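Uncharacterized protein (Acinetobacter baumannii, PDB 4PUX) is of unknown function but belongs to the DUF3237 family and folds as an antiparallel beta-barrel-like sheet. Local coordinates at residues P9-N23 / L148-K160. Residues are numbered along the deposited sequence; the frame is centred on the assembly and turned at random. Where two conformers were deposited one is given.
Sequences PIQLEPLAKFSVDLN and LGKAVIYDAYTLK
Phe18 and Tyr154 lie against each other across the antiparallel pairing of strands 12-21 and 151-159, by which the first and last strands of this barrel-like sheet are joined. Their rings are almost parallel, with planes at 5°, but slid so far apart that they barely overlap. The contact is mainly a CH-pi one: Phe18 CB stands over the centre of the Tyr154 ring, 3.6 Å from the centroid, while Tyr154 OH lies above one face of the Phe18 ring, offset toward its rim. Tyr154 CG sits between its own backbone N and carbonyl carbon (chi1 68°), which swings the phenol toward Phe18. Val20 CG2 meets Tyr154 CE2 obliquely at 3.8 Å. Ala156 CB comes obliquely to Phe18 CE1.

In the backbone, Phe18 and Tyr154 form a hydrogen-bonded pair, as do Val20 and Val152. A classic beta bulge sets Leu15 and Ala16 against Ala156, with Leu15 N giving its hydrogen to Ala156 O and Ala16 O receiving one from Ala156 N. Beyond it, Leu12 CD2 packs alongside Leu159 CD1 at 3.6 Å. Between these two regions, a water donates to Glu13 O and is hydrogen-bonded to Thr158 OG1 at 2.7 Å. Both aromatic residues are buried: Phe48 meets the Phe18 ring, and Tyr154 OH is hydrogen-bonded to Tyr79 OH, which probably helps to hold the phenol in place.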
# COMPACT_ATOMS: atom_id res chain seq x y z
N PRO A 9 3.33 -12.30 -22.23
CA PRO A 9 2.50 -12.63 -21.08
C PRO A 9 3.01 -11.90 -19.81
O PRO A 9 4.18 -11.55 -19.73
CB PRO A 9 2.62 -14.16 -20.97
CG PRO A 9 3.88 -14.50 -21.70
CD PRO A 9 4.10 -13.46 -22.75
N ILE A 10 2.11 -11.64 -18.86
CA ILE A 10 2.44 -10.94 -17.64
C ILE A 10 2.79 -11.95 -16.49
O ILE A 10 2.04 -12.87 -16.23
CB ILE A 10 1.24 -9.96 -17.34
CG1 ILE A 10 1.59 -8.90 -16.33
CG2 ILE A 10 -0.06 -10.72 -16.99
CD1 ILE A 10 0.71 -7.69 -16.48
N GLN A 11 3.93 -11.75 -15.83
CA GLN A 11 4.31 -12.55 -14.67
C GLN A 11 4.59 -11.59 -13.51
O GLN A 11 5.15 -10.51 -13.69
CB GLN A 11 5.55 -13.40 -14.97
CG GLN A 11 5.43 -14.34 -16.24
CD GLN A 11 4.41 -15.50 -16.10
OE1 GLN A 11 3.94 -15.80 -15.00
NE2 GLN A 11 4.08 -16.16 -17.23
N LEU A 12 4.11 -11.95 -12.33
CA LEU A 12 4.37 -11.20 -11.11
C LEU A 12 5.47 -11.88 -10.31
O LEU A 12 5.31 -13.02 -9.85
CB LEU A 12 3.12 -11.12 -10.26
CG LEU A 12 1.94 -10.40 -10.89
CD1 LEU A 12 0.75 -10.48 -9.95
CD2 LEU A 12 2.31 -8.93 -11.23
N GLU A 13 6.57 -11.17 -10.13
CA GLU A 13 7.74 -11.71 -9.43
C GLU A 13 7.71 -11.16 -7.99
O GLU A 13 7.70 -9.93 -7.79
CB GLU A 13 9.04 -11.28 -10.14
CG GLU A 13 10.31 -11.80 -9.48
CD GLU A 13 11.60 -11.38 -10.21
OE1 GLU A 13 11.58 -10.42 -10.99
OE2 GLU A 13 12.63 -12.02 -9.96
N PRO A 14 7.67 -12.05 -6.97
CA PRO A 14 7.72 -11.51 -5.58
C PRO A 14 8.93 -10.60 -5.34
O PRO A 14 10.05 -10.92 -5.77
CB PRO A 14 7.80 -12.78 -4.71
CG PRO A 14 7.19 -13.86 -5.59
CD PRO A 14 7.57 -13.52 -6.99
N LEU A 15 8.67 -9.44 -4.75
CA LEU A 15 9.68 -8.46 -4.41
C LEU A 15 10.05 -8.53 -2.91
O LEU A 15 11.21 -8.82 -2.54
CB LEU A 15 9.20 -7.03 -4.80
CG LEU A 15 10.23 -5.93 -4.46
CD1 LEU A 15 11.58 -6.13 -5.18
CD2 LEU A 15 9.65 -4.56 -4.80
N ALA A 16 9.08 -8.25 -2.06
CA ALA A 16 9.23 -8.35 -0.60
C ALA A 16 7.90 -8.28 0.09
O ALA A 16 6.92 -7.73 -0.46
CB ALA A 16 10.15 -7.19 -0.07
N LYS A 17 7.87 -8.81 1.31
CA LYS A 17 6.74 -8.63 2.24
C LYS A 17 7.02 -7.42 3.12
O LYS A 17 8.05 -7.34 3.77
CB LYS A 17 6.52 -9.86 3.11
CG LYS A 17 5.36 -9.67 4.13
CD LYS A 17 5.08 -11.00 4.90
CE LYS A 17 3.75 -10.97 5.65
NZ LYS A 17 3.14 -12.34 5.72
N PHE A 18 6.11 -6.46 3.06
CA PHE A 18 6.16 -5.21 3.82
C PHE A 18 5.23 -5.26 5.03
O PHE A 18 4.06 -5.71 4.92
CB PHE A 18 5.72 -4.01 2.94
CG PHE A 18 6.76 -3.56 1.92
CD1 PHE A 18 7.06 -4.34 0.79
CD2 PHE A 18 7.45 -2.35 2.08
CE1 PHE A 18 8.00 -3.93 -0.16
CE2 PHE A 18 8.41 -1.94 1.12
CZ PHE A 18 8.69 -2.74 0.02
N SER A 19 5.72 -4.70 6.11
CA SER A 19 4.97 -4.53 7.34
C SER A 19 5.12 -3.05 7.75
O SER A 19 6.18 -2.65 8.18
CB SER A 19 5.48 -5.52 8.41
OG SER A 19 5.43 -6.87 7.91
N VAL A 20 4.08 -2.26 7.54
CA VAL A 20 4.11 -0.81 7.77
C VAL A 20 3.47 -0.50 9.13
O VAL A 20 2.33 -0.92 9.42
CB VAL A 20 3.35 -0.02 6.65
CG1 VAL A 20 3.60 1.48 6.83
CG2 VAL A 20 3.79 -0.49 5.21
N ASP A 21 4.21 0.25 9.93
CA ASP A 21 3.73 0.68 11.27
C ASP A 21 3.08 2.08 11.13
O ASP A 21 3.66 2.99 10.51
CB ASP A 21 4.89 0.76 12.25
CG ASP A 21 5.37 -0.60 12.71
OD1 ASP A 21 4.59 -1.55 12.67
OD2 ASP A 21 6.56 -0.74 13.13
N LEU A 22 1.90 2.23 11.76
CA LEU A 22 1.12 3.50 11.77
C LEU A 22 0.92 3.92 13.24
O LEU A 22 -0.21 4.08 13.72
CB LEU A 22 -0.23 3.27 11.08
CG LEU A 22 -0.16 2.59 9.73
CD1 LEU A 22 -1.57 2.31 9.23
CD2 LEU A 22 0.63 3.42 8.73
N ASN A 23 2.05 4.04 13.98
CA ASN A 23 2.00 4.16 15.44
C ASN A 23 1.94 5.64 15.94
O ASN A 23 2.75 6.10 16.76
CB ASN A 23 3.18 3.41 16.08
CG ASN A 23 3.15 1.88 15.89
OD1 ASN A 23 4.22 1.21 15.99
ND2 ASN A 23 2.03 1.33 15.60
N LEU A 148 -4.09 -4.43 9.78
CA LEU A 148 -4.05 -5.19 11.04
C LEU A 148 -3.88 -4.15 12.17
O LEU A 148 -2.76 -3.85 12.58
CB LEU A 148 -2.91 -6.23 11.02
CG LEU A 148 -2.92 -7.20 12.20
CD1 LEU A 148 -4.10 -8.19 12.02
CD2 LEU A 148 -1.59 -7.95 12.32
N GLY A 149 -4.99 -3.59 12.63
CA GLY A 149 -4.97 -2.48 13.57
C GLY A 149 -4.20 -1.33 12.99
O GLY A 149 -4.38 -1.00 11.82
N LYS A 150 -3.28 -0.76 13.78
CA LYS A 150 -2.46 0.39 13.36
C LYS A 150 -1.22 -0.08 12.60
O LYS A 150 -0.06 0.22 12.96
CB LYS A 150 -2.10 1.25 14.56
CG LYS A 150 -3.29 1.98 15.16
CD LYS A 150 -2.86 2.80 16.39
CE LYS A 150 -4.02 3.10 17.32
NZ LYS A 150 -5.06 3.89 16.67
N ALA A 151 -1.48 -0.88 11.58
CA ALA A 151 -0.45 -1.46 10.69
C ALA A 151 -1.10 -1.90 9.40
O ALA A 151 -2.30 -2.14 9.34
CB ALA A 151 0.23 -2.68 11.35
N VAL A 152 -0.31 -1.89 8.33
CA VAL A 152 -0.69 -2.49 7.05
C VAL A 152 0.41 -3.50 6.65
O VAL A 152 1.62 -3.18 6.68
CB VAL A 152 -0.84 -1.43 5.93
CG1 VAL A 152 -1.07 -2.10 4.56
CG2 VAL A 152 -1.99 -0.50 6.27
N ILE A 153 -0.00 -4.70 6.33
CA ILE A 153 0.87 -5.76 5.82
C ILE A 153 0.56 -5.96 4.35
O ILE A 153 -0.63 -6.06 3.97
CB ILE A 153 0.57 -7.14 6.51
CG1 ILE A 153 0.53 -7.00 8.04
CG2 ILE A 153 1.58 -8.22 6.05
CD1 ILE A 153 1.80 -6.59 8.65
N TYR A 154 1.57 -6.01 3.49
CA TYR A 154 1.33 -6.30 2.08
C TYR A 154 2.45 -7.06 1.40
O TYR A 154 3.62 -6.96 1.81
CB TYR A 154 0.98 -5.02 1.31
CG TYR A 154 2.08 -3.94 1.12
CD1 TYR A 154 3.00 -4.00 0.02
CD2 TYR A 154 2.13 -2.83 1.93
CE1 TYR A 154 3.91 -2.99 -0.24
CE2 TYR A 154 3.03 -1.82 1.70
CZ TYR A 154 3.91 -1.88 0.60
OH TYR A 154 4.81 -0.85 0.40
N ASP A 155 2.08 -7.87 0.43
CA ASP A 155 3.01 -8.57 -0.44
C ASP A 155 3.23 -7.73 -1.72
O ASP A 155 2.26 -7.41 -2.42
CB ASP A 155 2.45 -9.94 -0.83
CG ASP A 155 2.32 -10.90 0.33
OD1 ASP A 155 3.08 -10.81 1.31
OD2 ASP A 155 1.44 -11.78 0.25
N ALA A 156 4.45 -7.31 -1.94
CA ALA A 156 4.86 -6.57 -3.13
C ALA A 156 5.39 -7.48 -4.23
O ALA A 156 6.13 -8.44 -3.94
CB ALA A 156 5.90 -5.54 -2.78
N TYR A 157 5.04 -7.15 -5.47
CA TYR A 157 5.47 -7.86 -6.69
C TYR A 157 5.90 -6.86 -7.76
O TYR A 157 5.29 -5.79 -7.89
CB TYR A 157 4.32 -8.70 -7.28
CG TYR A 157 3.68 -9.67 -6.30
CD1 TYR A 157 2.72 -9.26 -5.38
CD2 TYR A 157 4.02 -11.05 -6.33
CE1 TYR A 157 2.14 -10.14 -4.51
CE2 TYR A 157 3.43 -11.94 -5.45
CZ TYR A 157 2.49 -11.49 -4.56
OH TYR A 157 1.89 -12.38 -3.70
N THR A 158 6.91 -7.23 -8.57
CA THR A 158 7.21 -6.50 -9.79
C THR A 158 6.55 -7.21 -10.98
O THR A 158 6.37 -8.43 -10.96
CB THR A 158 8.71 -6.30 -10.02
OG1 THR A 158 9.38 -7.57 -10.05
CG2 THR A 158 9.31 -5.40 -8.94
N LEU A 159 6.21 -6.43 -12.00
CA LEU A 159 5.80 -6.99 -13.30
C LEU A 159 7.05 -7.28 -14.13
O LEU A 159 7.90 -6.40 -14.34
CB LEU A 159 4.90 -6.02 -14.07
CG LEU A 159 3.44 -6.02 -13.68
CD1 LEU A 159 3.18 -5.55 -12.27
CD2 LEU A 159 2.64 -5.17 -14.66
N LYS A 160 7.18 -8.57 -14.43
CA LYS A 160 8.18 -9.13 -15.28
C LYS A 160 7.49 -9.35 -16.65
O LYS A 160 6.33 -9.90 -16.80
CB LYS A 160 8.66 -10.47 -14.68
CG LYS A 160 10.01 -10.97 -15.12
CD LYS A 160 10.29 -12.32 -14.43
CE LYS A 160 11.68 -12.86 -14.75
NZ LYS A 160 11.98 -14.11 -13.99
OXT LYS A 160 8.00 -9.01 -17.55
O HOH W 1 10.48 -8.65 -7.78
O HOH W 2 2.25 -1.76 14.18